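Local coordinates for Blr3880 protein (Bradyrhizobium japonicum, PDB 2OOD) that probably catalyses the zinc-dependent hydrolytic deamination of guanine to xanthine and ammonia, a step of purine degradation, at residues 13-18 and 27-32; 137-142 and 163-168; 180-185 and 220-225; 372-377 and 440-445. One frame throughout, in Å; residues are numbered along the deposited sequence.

Interaction 1. Residues 13-18 and 27-32; sequences FDFVDD and QAAARF
Asp14 and Arg31 meet twice across this contact, through their backbones and through their charged ends. Strands 11-15 and 30-33 run antiparallel, their short axes 152° apart. Asp14 and Arg31 form a hydrogen-bonded pair, with Asp14 N 3.1 Å from Arg31 O and Arg31 N 2.7 Å from Asp14 O. Non-hydrogen-bonded pairs flank it: Phe13 with Phe32 and Phe15 with Ala30. Past the strand end, Val16 N donates to Ala29 O over 2.9 Å, and Asp17 N adds a weak bond to the same oxygen.

The ionic part is a salt bridge, Asp14 OD2 to Arg31 NH1 at 2.7 Å, with carboxylate and guanidinium planes turned 45° from each other. The Arg31 chain bends at its third torsion (-84°), bringing NE round, and Val16 CG1 lies over one face of the guanidinium. Asp14 OD2 also accepts from Phe398 N, while Arg31 NH2 pairs with Glu399.

The apolar contacts lie on the other face of the strand pair. Phe13 CZ rests 3.8 Å from Ala30 CB, and Phe13 CD1 meets Phe32 CD1 at 4.1 Å. Phe15 CE1 touches Ala30 CB at 4.1 Å. Helix 434-447 covers Phe13, and helix 374-380 covers Phe15.

The strand pair is therefore two-sided: an ion pair with further partners on one face, and the rings of Phe13 and Phe15 buried under helices on the other.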
loop_
_atom_site.group_PDB
_atom_site.type_symbol
_atom_site.label_atom_id
_atom_site.label_comp_id
_atom_site.label_asym_id
_atom_site.label_seq_id
_atom_site.Cartn_x
_atom_site.Cartn_y
_atom_site.Cartn_z
ATOM N N PHE A 13 8.463 1.868 23.800
ATOM C CA PHE A 13 9.377 1.236 22.850
ATOM C C PHE A 13 10.084 2.315 22.025
ATOM O O PHE A 13 9.448 3.041 21.268
ATOM C CB PHE A 13 8.601 0.307 21.905
ATOM C CG PHE A 13 9.480 -0.564 21.030
ATOM C CD1 PHE A 13 9.732 -1.888 21.371
ATOM C CD2 PHE A 13 10.046 -0.064 19.861
ATOM C CE1 PHE A 13 10.537 -2.701 20.560
ATOM C CE2 PHE A 13 10.849 -0.874 19.050
ATOM C CZ PHE A 13 11.090 -2.190 19.406
ATOM N N ASP A 14 11.398 2.428 22.168
ATOM C CA ASP A 14 12.138 3.412 21.389
ATOM C C ASP A 14 13.544 2.903 21.089
ATOM O O ASP A 14 13.895 1.787 21.461
ATOM C CB ASP A 14 12.155 4.775 22.105
ATOM C CG ASP A 14 12.952 4.765 23.399
ATOM O OD1 ASP A 14 12.906 3.758 24.143
ATOM O OD2 ASP A 14 13.616 5.786 23.673
ATOM N N PHE A 15 14.349 3.710 20.415
ATOM C CA PHE A 15 15.689 3.277 20.047
ATOM C C PHE A 15 16.822 4.070 20.675
ATOM O O PHE A 15 16.678 5.252 20.977
ATOM C CB PHE A 15 15.821 3.316 18.524
ATOM C CG PHE A 15 14.914 2.352 17.822
ATOM C CD1 PHE A 15 15.320 1.049 17.581
ATOM C CD2 PHE A 15 13.640 2.735 17.428
ATOM C CE1 PHE A 15 14.471 0.137 16.955
ATOM C CE2 PHE A 15 12.781 1.823 16.799
ATOM C CZ PHE A 15 13.203 0.527 16.565
ATOM N N VAL A 16 17.958 3.405 20.859
ATOM C CA VAL A 16 19.140 4.033 21.433
ATOM C C VAL A 16 20.313 3.913 20.466
ATOM O O VAL A 16 21.388 4.464 20.709
ATOM C CB VAL A 16 19.538 3.374 22.765
ATOM C CG1 VAL A 16 18.535 3.730 23.840
ATOM C CG2 VAL A 16 19.608 1.869 22.595
ATOM N N ASP A 17 20.097 3.194 19.370
ATOM C CA ASP A 17 21.128 3.002 18.359
ATOM C C ASP A 17 20.492 2.569 17.042
ATOM O O ASP A 17 19.282 2.343 16.968
ATOM C CB ASP A 17 22.117 1.934 18.825
ATOM C CG ASP A 17 23.469 2.036 18.132
ATOM O OD1 ASP A 17 23.650 2.919 17.256
ATOM O OD2 ASP A 17 24.354 1.226 18.480
ATOM N N ASP A 18 21.320 2.449 16.012
ATOM C CA ASP A 18 20.886 2.045 14.678
ATOM C C ASP A 18 20.803 0.519 14.566
ATOM O O ASP A 18 21.793 -0.171 14.764
ATOM C CB ASP A 18 21.887 2.591 13.656
ATOM C CG ASP A 18 21.576 2.162 12.245
ATOM O OD1 ASP A 18 20.643 1.349 12.067
ATOM O OD2 ASP A 18 22.266 2.636 11.316
ATOM N N GLN A 27 17.718 -6.285 18.534
ATOM C CA GLN A 27 17.089 -5.976 19.820
ATOM C C GLN A 27 17.955 -4.997 20.606
ATOM O O GLN A 27 17.452 -4.150 21.334
ATOM C CB GLN A 27 16.911 -7.241 20.657
ATOM C CG GLN A 27 16.178 -8.381 19.964
ATOM C CD GLN A 27 17.029 -9.101 18.904
ATOM O OE1 GLN A 27 17.086 -8.702 17.726
ATOM N NE2 GLN A 27 17.703 -10.174 19.332
ATOM N N ALA A 28 19.265 -5.134 20.445
ATOM C CA ALA A 28 20.231 -4.293 21.127
ATOM C C ALA A 28 20.107 -2.821 20.771
ATOM O O ALA A 28 20.654 -1.965 21.471
ATOM C CB ALA A 28 21.635 -4.776 20.808
ATOM N N ALA A 29 19.411 -2.510 19.684
ATOM C CA ALA A 29 19.267 -1.115 19.287
ATOM C C ALA A 29 17.997 -0.529 19.887
ATOM O O ALA A 29 17.846 0.690 19.974
ATOM C CB ALA A 29 19.243 -0.997 17.760
ATOM N N ALA A 30 17.096 -1.410 20.315
ATOM C CA ALA A 30 15.825 -1.004 20.903
ATOM C C ALA A 30 15.867 -0.922 22.431
ATOM O O ALA A 30 16.777 -1.445 23.077
ATOM C CB ALA A 30 14.726 -1.970 20.469
ATOM N N ARG A 31 14.867 -0.250 22.990
ATOM C CA ARG A 31 14.733 -0.071 24.432
ATOM C C ARG A 31 13.264 -0.314 24.749
ATOM O O ARG A 31 12.387 0.397 24.268
ATOM C CB ARG A 31 15.125 1.351 24.831
ATOM C CG ARG A 31 15.006 1.639 26.305
ATOM C CD ARG A 31 14.881 3.134 26.536
ATOM N NE ARG A 31 16.156 3.846 26.574
ATOM C CZ ARG A 31 16.297 5.129 26.255
ATOM N NH1 ARG A 31 15.249 5.838 25.863
ATOM N NH2 ARG A 31 17.479 5.717 26.346
ATOM N N PHE A 32 12.994 -1.324 25.558
ATOM C CA PHE A 32 11.622 -1.658 25.890
ATOM C C PHE A 32 11.307 -1.605 27.382
ATOM O O PHE A 32 12.083 -2.082 28.208
ATOM C CB PHE A 32 11.313 -3.052 25.362
ATOM C CG PHE A 32 9.972 -3.567 25.759
ATOM C CD1 PHE A 32 8.819 -3.049 25.186
ATOM C CD2 PHE A 32 9.860 -4.601 26.678
ATOM C CE1 PHE A 32 7.560 -3.559 25.521
ATOM C CE2 PHE A 32 8.613 -5.123 27.025
ATOM C CZ PHE A 32 7.459 -4.601 26.442
#

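Interaction 2. Residues 137-142 and 163-168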
loop_
_atom_site.group_PDB
_atom_site.type_symbol
_atom_site.label_atom_id
_atom_site.label_comp_id
_atom_site.label_asym_id
_atom_site.label_seq_id
_atom_site.Cartn_x
_atom_site.Cartn_y
_atom_site.Cartn_z
ATOM N N ALA A 137 8.565 20.304 5.371
ATOM C CA ALA A 137 7.614 20.591 4.311
ATOM C C ALA A 137 7.979 21.536 3.182
ATOM O O ALA A 137 8.634 22.561 3.374
ATOM C CB ALA A 137 6.316 21.063 4.934
ATOM N N PHE A 138 7.523 21.170 1.992
ATOM C CA PHE A 138 7.699 21.989 0.810
ATOM C C PHE A 138 6.430 22.835 0.774
ATOM O O PHE A 138 5.367 22.389 1.203
ATOM C CB PHE A 138 7.771 21.119 -0.439
ATOM C CG PHE A 138 9.111 20.486 -0.655
ATOM C CD1 PHE A 138 10.116 21.171 -1.327
ATOM C CD2 PHE A 138 9.387 19.219 -0.150
ATOM C CE1 PHE A 138 11.381 20.602 -1.495
ATOM C CE2 PHE A 138 10.649 18.643 -0.311
ATOM C CZ PHE A 138 11.644 19.336 -0.982
ATOM N N THR A 139 6.538 24.054 0.275
ATOM C CA THR A 139 5.388 24.938 0.195
ATOM C C THR A 139 5.288 25.391 -1.257
ATOM O O THR A 139 5.825 24.730 -2.146
ATOM C CB THR A 139 5.586 26.138 1.138
ATOM O OG1 THR A 139 6.790 26.831 0.793
ATOM C CG2 THR A 139 5.711 25.658 2.580
ATOM N N SER A 140 4.593 26.488 -1.517
ATOM C CA SER A 140 4.513 26.969 -2.886
ATOM C C SER A 140 5.548 28.081 -3.038
ATOM O O SER A 140 6.348 28.327 -2.131
ATOM C CB SER A 140 3.113 27.495 -3.209
ATOM O OG SER A 140 2.776 28.590 -2.380
ATOM N N SER A 141 5.537 28.748 -4.186
ATOM C CA SER A 141 6.480 29.824 -4.448
ATOM C C SER A 141 6.070 31.142 -3.799
ATOM O O SER A 141 6.837 32.102 -3.811
ATOM C CB SER A 141 6.623 30.013 -5.951
ATOM O OG SER A 141 5.346 30.035 -6.555
ATOM N N SER A 142 4.862 31.185 -3.237
ATOM C CA SER A 142 4.346 32.382 -2.573
ATOM C C SER A 142 4.623 32.346 -1.075
ATOM O O SER A 142 4.325 31.362 -0.409
ATOM C CB SER A 142 2.837 32.493 -2.795
ATOM O OG SER A 142 2.242 33.321 -1.807
ATOM N N GLY A 163 10.071 26.241 4.367
ATOM C CA GLY A 163 10.626 27.421 3.738
ATOM C C GLY A 163 10.016 27.727 2.390
ATOM O O GLY A 163 9.295 26.907 1.826
ATOM N N LEU A 164 10.303 28.919 1.878
ATOM C CA LEU A 164 9.793 29.342 0.579
ATOM C C LEU A 164 10.386 28.430 -0.491
ATOM O O LEU A 164 11.603 28.341 -0.635
ATOM C CB LEU A 164 10.193 30.793 0.301
ATOM C CG LEU A 164 9.665 31.400 -0.999
ATOM C CD1 LEU A 164 8.146 31.485 -0.962
ATOM C CD2 LEU A 164 10.273 32.766 -1.187
ATOM N N THR A 165 9.521 27.755 -1.239
ATOM C CA THR A 165 9.964 26.837 -2.284
ATOM C C THR A 165 10.124 27.534 -3.634
ATOM O O THR A 165 9.160 27.666 -4.384
ATOM C CB THR A 165 8.963 25.679 -2.431
ATOM O OG1 THR A 165 8.863 24.982 -1.183
ATOM C CG2 THR A 165 9.412 24.718 -3.514
ATOM N N GLY A 166 11.344 27.970 -3.941
ATOM C CA GLY A 166 11.599 28.664 -5.196
ATOM C C GLY A 166 11.542 27.793 -6.440
ATOM O O GLY A 166 12.054 26.675 -6.449
ATOM N N ILE A 167 10.912 28.303 -7.493
ATOM C CA ILE A 167 10.791 27.583 -8.755
ATOM C C ILE A 167 11.039 28.626 -9.842
ATOM O O ILE A 167 10.352 29.649 -9.926
ATOM C CB ILE A 167 9.391 26.925 -8.907
ATOM C CG1 ILE A 167 9.277 26.220 -10.258
ATOM C CG2 ILE A 167 8.302 27.956 -8.750
ATOM C CD1 ILE A 167 10.020 24.915 -10.319
ATOM N N ASP A 168 12.032 28.342 -10.678
ATOM C CA ASP A 168 12.492 29.251 -11.732
ATOM C C ASP A 168 12.066 28.946 -13.176
ATOM O O ASP A 168 11.520 29.809 -13.862
ATOM C CB ASP A 168 14.024 29.297 -11.657
ATOM C CG ASP A 168 14.568 30.658 -11.937
ATOM O OD1 ASP A 168 15.777 30.891 -11.690
ATOM O OD2 ASP A 168 13.774 31.493 -12.408
#
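Thr139 and Thr165 form a buried, mainly polar contact where the parallel strands 132-138 and 160-166 of the amidohydrolase barrel run out into the loops that follow them. Helix 143-156 links the two strands, giving a beta-alpha-beta unit.

Each threonine hydroxyl bonds to backbone of the other segment. Thr165 OG1 accepts from Thr139 N at 2.9 Å, with a fairly straight N-H...O angle of 163°; its first torsion (-59°) sets OG1 anti to the carbonyl carbon. Thr139 OG1 in turn donates to Gly163 O at 2.7 Å, tilted 34° from the carbonyl plane, and bonds also with Thr146 OG1 of the connecting helix. A valine in place of Thr139 would probably leave Gly163 O and Thr146 OG1 each without this hydroxyl mate, since only a methyl would face them. A weak bond, Thr165 N to Ser140 O at 3.3 Å, continues the link into the loop.

Van der Waals contacts close the far end: Leu164 CD1 lies against the backbone of Ser141 and Ser142, and Ile167 CG2 meets Ser141 CB at 3.9 Å.

The ring edge of Phe138 faces Thr165 OG1, which lies 4.0 Å from Phe138 CD1, while the ring stacks with His81 and His234, both zinc ligands. The arrangement is characteristic of the amidohydrolase barrel, whose metal site lies at the C-terminal ends of the parallel strands.

Interaction 3. Residues 180-185 and 220-225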
loop_
_atom_site.group_PDB
_atom_site.type_symbol
_atom_site.label_atom_id
_atom_site.label_comp_id
_atom_site.label_asym_id
_atom_site.label_seq_id
_atom_site.Cartn_x
_atom_site.Cartn_y
_atom_site.Cartn_z
ATOM N N GLU A 180 15.511 37.048 -7.619
ATOM C CA GLU A 180 15.633 38.215 -6.746
ATOM C C GLU A 180 14.570 38.171 -5.650
ATOM O O GLU A 180 14.898 38.183 -4.456
ATOM C CB GLU A 180 15.496 39.510 -7.560
ATOM C CG GLU A 180 16.683 39.808 -8.496
ATOM C CD GLU A 180 16.934 38.701 -9.544
ATOM O OE1 GLU A 180 16.036 38.443 -10.389
ATOM O OE2 GLU A 180 18.039 38.092 -9.521
ATOM N N ASN A 181 13.300 38.116 -6.057
ATOM C CA ASN A 181 12.199 38.050 -5.098
ATOM C C ASN A 181 12.357 36.850 -4.165
ATOM O O ASN A 181 12.069 36.928 -2.967
ATOM C CB ASN A 181 10.853 37.958 -5.824
ATOM C CG ASN A 181 10.518 39.227 -6.589
ATOM O OD1 ASN A 181 10.730 40.340 -6.097
ATOM N ND2 ASN A 181 9.981 39.068 -7.791
ATOM N N PHE A 182 12.812 35.733 -4.715
ATOM C CA PHE A 182 13.015 34.546 -3.906
ATOM C C PHE A 182 14.018 34.845 -2.788
ATOM O O PHE A 182 13.785 34.512 -1.620
ATOM C CB PHE A 182 13.545 33.393 -4.763
ATOM C CG PHE A 182 13.927 32.185 -3.965
ATOM C CD1 PHE A 182 12.955 31.334 -3.460
ATOM C CD2 PHE A 182 15.262 31.930 -3.667
ATOM C CE1 PHE A 182 13.308 30.245 -2.663
ATOM C CE2 PHE A 182 15.624 30.844 -2.869
ATOM C CZ PHE A 182 14.644 30.004 -2.368
ATOM N N TYR A 183 15.143 35.460 -3.148
ATOM C CA TYR A 183 16.161 35.793 -2.157
ATOM C C TYR A 183 15.595 36.772 -1.141
ATOM O O TYR A 183 15.822 36.644 0.065
ATOM C CB TYR A 183 17.376 36.441 -2.814
ATOM C CG TYR A 183 18.370 36.960 -1.799
ATOM C CD1 TYR A 183 19.117 36.084 -1.035
ATOM C CD2 TYR A 183 18.540 38.325 -1.585
ATOM C CE1 TYR A 183 20.016 36.542 -0.079
ATOM C CE2 TYR A 183 19.439 38.801 -0.625
ATOM C CZ TYR A 183 20.176 37.897 0.123
ATOM O OH TYR A 183 21.088 38.325 1.073
ATOM N N ARG A 184 14.873 37.765 -1.646
ATOM C CA ARG A 184 14.267 38.782 -0.800
ATOM C C ARG A 184 13.321 38.132 0.208
ATOM O O ARG A 184 13.513 38.256 1.420
ATOM C CB ARG A 184 13.501 39.776 -1.669
ATOM C CG ARG A 184 12.932 40.978 -0.927
ATOM C CD ARG A 184 11.878 41.653 -1.798
ATOM N NE ARG A 184 10.767 40.734 -2.057
ATOM C CZ ARG A 184 9.849 40.907 -3.004
ATOM N NH1 ARG A 184 9.907 41.973 -3.800
ATOM N NH2 ARG A 184 8.868 40.017 -3.150
ATOM N N ASP A 185 12.312 37.425 -0.300
ATOM C CA ASP A 185 11.335 36.765 0.561
ATOM C C ASP A 185 11.942 35.725 1.503
ATOM O O ASP A 185 11.599 35.690 2.688
ATOM C CB ASP A 185 10.226 36.128 -0.275
ATOM C CG ASP A 185 9.485 37.145 -1.127
ATOM O OD1 ASP A 185 9.435 38.331 -0.741
ATOM O OD2 ASP A 185 8.937 36.757 -2.180
ATOM N N GLN A 220 22.604 29.583 -2.643
ATOM C CA GLN A 220 23.979 29.520 -2.178
ATOM C C GLN A 220 24.226 30.715 -1.266
ATOM O O GLN A 220 24.730 30.555 -0.149
ATOM C CB GLN A 220 24.936 29.548 -3.370
ATOM C CG GLN A 220 26.400 29.631 -2.997
ATOM C CD GLN A 220 27.309 29.585 -4.217
ATOM O OE1 GLN A 220 27.011 30.190 -5.258
ATOM N NE2 GLN A 220 28.429 28.879 -4.092
ATOM N N ARG A 221 23.859 31.906 -1.740
ATOM C CA ARG A 221 24.031 33.125 -0.952
ATOM C C ARG A 221 23.288 33.011 0.383
ATOM O O ARG A 221 23.846 33.299 1.449
ATOM C CB ARG A 221 23.520 34.351 -1.721
ATOM C CG ARG A 221 23.322 35.569 -0.828
ATOM C CD ARG A 221 23.947 36.835 -1.396
ATOM N NE ARG A 221 22.994 37.704 -2.089
ATOM C CZ ARG A 221 22.750 38.969 -1.745
ATOM N NH1 ARG A 221 23.381 39.511 -0.710
ATOM N NH2 ARG A 221 21.898 39.704 -2.451
ATOM N N LEU A 222 22.029 32.586 0.319
ATOM C CA LEU A 222 21.227 32.432 1.518
ATOM C C LEU A 222 21.908 31.509 2.520
ATOM O O LEU A 222 22.027 31.834 3.703
ATOM C CB LEU A 222 19.854 31.879 1.150
ATOM C CG LEU A 222 18.898 32.908 0.554
ATOM C CD1 LEU A 222 17.702 32.227 -0.086
ATOM C CD2 LEU A 222 18.463 33.853 1.665
ATOM N N LYS A 223 22.358 30.356 2.046
ATOM C CA LYS A 223 23.009 29.388 2.918
ATOM C C LYS A 223 24.285 29.962 3.521
ATOM O O LYS A 223 24.677 29.605 4.634
ATOM C CB LYS A 223 23.316 28.105 2.135
ATOM C CG LYS A 223 24.089 27.059 2.918
ATOM C CD LYS A 223 23.379 26.627 4.199
ATOM C CE LYS A 223 24.211 25.573 4.925
ATOM N NZ LYS A 223 23.591 25.104 6.186
ATOM N N HIS A 224 24.924 30.866 2.786
ATOM C CA HIS A 224 26.163 31.476 3.258
ATOM C C HIS A 224 25.935 32.520 4.348
ATOM O O HIS A 224 26.733 32.636 5.286
ATOM C CB HIS A 224 26.914 32.143 2.110
ATOM C CG HIS A 224 28.179 32.811 2.548
ATOM N ND1 HIS A 224 28.565 34.054 2.089
ATOM C CD2 HIS A 224 29.138 32.415 3.418
ATOM C CE1 HIS A 224 29.707 34.394 2.659
ATOM N NE2 HIS A 224 30.077 33.417 3.470
ATOM N N GLU A 225 24.858 33.285 4.207
ATOM C CA GLU A 225 24.519 34.329 5.169
ATOM C C GLU A 225 23.735 33.749 6.346
ATOM O O GLU A 225 23.505 34.435 7.339
ATOM C CB GLU A 225 23.682 35.424 4.486
ATOM C CG GLU A 225 24.250 35.903 3.147
ATOM C CD GLU A 225 23.335 36.878 2.411
ATOM O OE1 GLU A 225 22.132 36.946 2.752
ATOM O OE2 GLU A 225 23.815 37.570 1.480
#
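The guanidinium of Arg221 lies flat on the ring of Tyr183, with centres 3.9 Å apart and planes only 17° from parallel, a cation-pi stack. It joins two outer helices of the amidohydrolase barrel, helix 179-193 after strand 160-166 and helix 213-225 after strand 199-205. Their short axes run almost alongside each other, 19° apart and 10.6 Å at closest approach, as expected of neighbouring helices around such a barrel.

Tyr183 bridges that spacing. Its CG stands anti to the backbone N (chi1 173°), and its CB points toward the second helix. Arg221 reaches over one ring face with a chain bent at its second and third torsions, which bring CD and NE round; Arg221 NE lies over the ring, 3.6 Å from Tyr183 CZ. Leu222 approaches the ring at its edge, CG 3.6 Å from Tyr183 CD1. The same leucine turns CD1 to Phe182 CE2 at 3.7 Å, and Phe182 continues inward to Leu164.

At the outer end, the Tyr183 hydroxyl points to the carboxylate of Glu225, which lies at the ring edge with its plane turned steeply from that of the ring. The modelled separation from OE1 is too short to be taken literally at this resolution. Lys187 also pairs with Glu225 OE1. An alanine in place of Tyr183 would probably leave the Arg221 guanidinium without its flat support, set it freer to turn, and open a gap beside Leu222.

Arg221 is also held within its own helix: NH1 donates to the syn lone pair of Glu225 OE2 at 3.0 Å.

Interaction 4. Residues 372-377 and 440-445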
loop_
_atom_site.group_PDB
_atom_site.type_symbol
_atom_site.label_atom_id
_atom_site.label_comp_id
_atom_site.label_asym_id
_atom_site.label_seq_id
_atom_site.Cartn_x
_atom_site.Cartn_y
_atom_site.Cartn_z
ATOM N N LEU A 372 13.251 -4.667 5.666
ATOM C CA LEU A 372 12.869 -3.665 6.650
ATOM C C LEU A 372 12.194 -4.290 7.859
ATOM O O LEU A 372 10.983 -4.464 7.885
ATOM C CB LEU A 372 11.945 -2.622 6.019
ATOM C CG LEU A 372 11.916 -1.277 6.748
ATOM C CD1 LEU A 372 13.293 -0.626 6.671
ATOM C CD2 LEU A 372 10.860 -0.379 6.134
ATOM N N SER A 373 12.990 -4.628 8.864
ATOM C CA SER A 373 12.460 -5.236 10.080
ATOM C C SER A 373 11.698 -4.183 10.871
ATOM O O SER A 373 11.789 -2.989 10.572
ATOM C CB SER A 373 13.602 -5.783 10.938
ATOM O OG SER A 373 14.480 -4.747 11.345
ATOM N N PRO A 374 10.917 -4.609 11.879
ATOM C CA PRO A 374 10.186 -3.611 12.658
ATOM C C PRO A 374 11.189 -2.713 13.373
ATOM O O PRO A 374 10.888 -1.566 13.686
ATOM C CB PRO A 374 9.344 -4.460 13.605
ATOM C CG PRO A 374 10.138 -5.698 13.754
ATOM C CD PRO A 374 10.589 -5.964 12.342
ATOM N N TYR A 375 12.391 -3.234 13.606
ATOM C CA TYR A 375 13.447 -2.467 14.259
ATOM C C TYR A 375 13.977 -1.381 13.339
ATOM O O TYR A 375 14.100 -0.225 13.739
ATOM C CB TYR A 375 14.599 -3.382 14.661
ATOM C CG TYR A 375 14.254 -4.339 15.772
ATOM C CD1 TYR A 375 14.271 -3.935 17.098
ATOM C CD2 TYR A 375 13.914 -5.650 15.494
ATOM C CE1 TYR A 375 13.961 -4.821 18.122
ATOM C CE2 TYR A 375 13.600 -6.542 16.507
ATOM C CZ TYR A 375 13.627 -6.126 17.819
ATOM O OH TYR A 375 13.328 -7.034 18.816
ATOM N N ARG A 376 14.297 -1.764 12.107
ATOM C CA ARG A 376 14.820 -0.836 11.113
ATOM C C ARG A 376 13.775 0.180 10.659
ATOM O O ARG A 376 14.069 1.365 10.495
ATOM C CB ARG A 376 15.331 -1.615 9.896
ATOM C CG ARG A 376 16.579 -2.445 10.145
ATOM C CD ARG A 376 16.883 -3.351 8.966
ATOM N NE ARG A 376 18.184 -4.000 9.097
ATOM C CZ ARG A 376 18.656 -4.910 8.249
ATOM N NH1 ARG A 376 17.929 -5.281 7.209
ATOM N NH2 ARG A 376 19.856 -5.444 8.434
ATOM N N GLY A 377 12.552 -0.297 10.453
ATOM C CA GLY A 377 11.486 0.579 10.006
ATOM C C GLY A 377 11.106 1.651 11.004
ATOM O O GLY A 377 10.960 2.817 10.647
HETATM N N MSE A 440 4.776 -7.043 17.227
HETATM C CA MSE A 440 3.464 -6.415 17.032
HETATM C C MSE A 440 3.572 -5.132 16.212
HETATM O O MSE A 440 2.620 -4.732 15.543
HETATM C CB MSE A 440 2.814 -6.082 18.373
HETATM C CG MSE A 440 2.732 -7.244 19.321
HETATM SE SE MSE A 440 1.658 -6.827 20.895
HETATM C CE MSE A 440 1.043 -8.630 21.296
ATOM N N LEU A 441 4.728 -4.479 16.292
ATOM C CA LEU A 441 4.967 -3.255 15.546
ATOM C C LEU A 441 5.067 -3.588 14.060
ATOM O O LEU A 441 4.695 -2.783 13.209
ATOM C CB LEU A 441 6.247 -2.566 16.026
ATOM C CG LEU A 441 6.181 -1.850 17.377
ATOM C CD1 LEU A 441 7.554 -1.336 17.745
ATOM C CD2 LEU A 441 5.189 -0.702 17.314
ATOM N N PHE A 442 5.564 -4.777 13.740
ATOM C CA PHE A 442 5.648 -5.162 12.346
ATOM C C PHE A 442 4.231 -5.395 11.834
ATOM O O PHE A 442 3.946 -5.191 10.658
ATOM C CB PHE A 442 6.464 -6.441 12.158
ATOM C CG PHE A 442 6.787 -6.735 10.716
ATOM C CD1 PHE A 442 7.723 -5.961 10.024
ATOM C CD2 PHE A 442 6.116 -7.738 10.024
ATOM C CE1 PHE A 442 7.978 -6.186 8.664
ATOM C CE2 PHE A 442 6.371 -7.962 8.662
ATOM C CZ PHE A 442 7.299 -7.183 7.992
ATOM N N ALA A 443 3.344 -5.838 12.717
ATOM C CA ALA A 443 1.963 -6.069 12.328
ATOM C C ALA A 443 1.267 -4.718 12.159
ATOM O O ALA A 443 0.338 -4.591 11.368
ATOM C CB ALA A 443 1.257 -6.899 13.375
ATOM N N VAL A 444 1.707 -3.711 12.910
ATOM C CA VAL A 444 1.126 -2.381 12.790
ATOM C C VAL A 444 1.445 -1.870 11.390
ATOM O O VAL A 444 0.568 -1.379 10.683
ATOM C CB VAL A 444 1.721 -1.410 13.821
ATOM C CG1 VAL A 444 1.442 0.015 13.411
ATOM C CG2 VAL A 444 1.120 -1.678 15.180
HETATM N N MSE A 445 2.713 -2.008 11.005
HETATM C CA MSE A 445 3.219 -1.593 9.695
HETATM C C MSE A 445 2.527 -2.261 8.510
HETATM O O MSE A 445 2.005 -1.590 7.620
HETATM C CB MSE A 445 4.702 -1.940 9.552
HETATM C CG MSE A 445 5.707 -1.066 10.253
HETATM SE SE MSE A 445 7.479 -1.899 10.026
HETATM C CE MSE A 445 8.595 -0.513 10.827
#
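The N-terminal turn of helix 374-380 packs on the middle of helix 434-447 through Pro374 and Phe442, whose CA atoms lie 4.8 Å apart. All the residues that touch are buried, and no hydrogen bond crosses between the two segments.

Pro374, the first residue of its helix, carries the contact. CB of the pyrrolidine ring sits 3.8 Å from Phe442 CB, and its CD lies 3.7 Å from Phe442 CD1. CG touches Phe442 CB as well, at 4.1 Å, so the proline ring crosses the start of the phenylalanine side chain at a slant. Phe442 has CG anti to the backbone N (chi1 -169°), and the edge of the ring reaches back toward the preceding loop, with CE1 3.5 Å from Leu372 O. Leu441, one residue earlier, approaches more loosely, its CB 4.4 Å from Pro374 CB. Met445, a selenomethionine with an extended chain beyond CG, sets SE 4.1 Å from Pro374 CA; the still closer approach of its CE to Gly377 is doubtful.

The first segment caps its own helix: Ser373 is the N-cap, with OG accepting from Arg376 N at 3.1 Å, and the same hydroxyl bonds to Glu26. Beyond the two helices, Phe442 meets Tyr343 edge-to-face, and Tyr91 of the second subunit also meets it edge-to-face.

The chemistry is thus almost wholly apolar: shape fit at a proline and an aromatic ring joins the helices, and the same phenylalanine extends the packing to the subunit interface.

Overall arrangement
Following the chain from the N terminus, the four contacts come in series, none enclosing or crossing another. Interaction 1 closes a short loop, with eight residues between segments 13-18 and 27-32, and pairs strands 11-15 and 30-33. Interaction 2 spans one helix between successive barrel strands, and interaction 3 joins the helices that come next. Interaction 4 closes the longest loop, 62 residues, back near the first. Two clusters result on opposite sides of the chain's centre. In one, Phe13 and Leu441, and Phe15 and Tyr375, bring interactions 1 and 4 together, with centres about 13 Å apart. In the other, Leu164 against Phe182 joins interactions 2 and 3, also about 13 Å between centres.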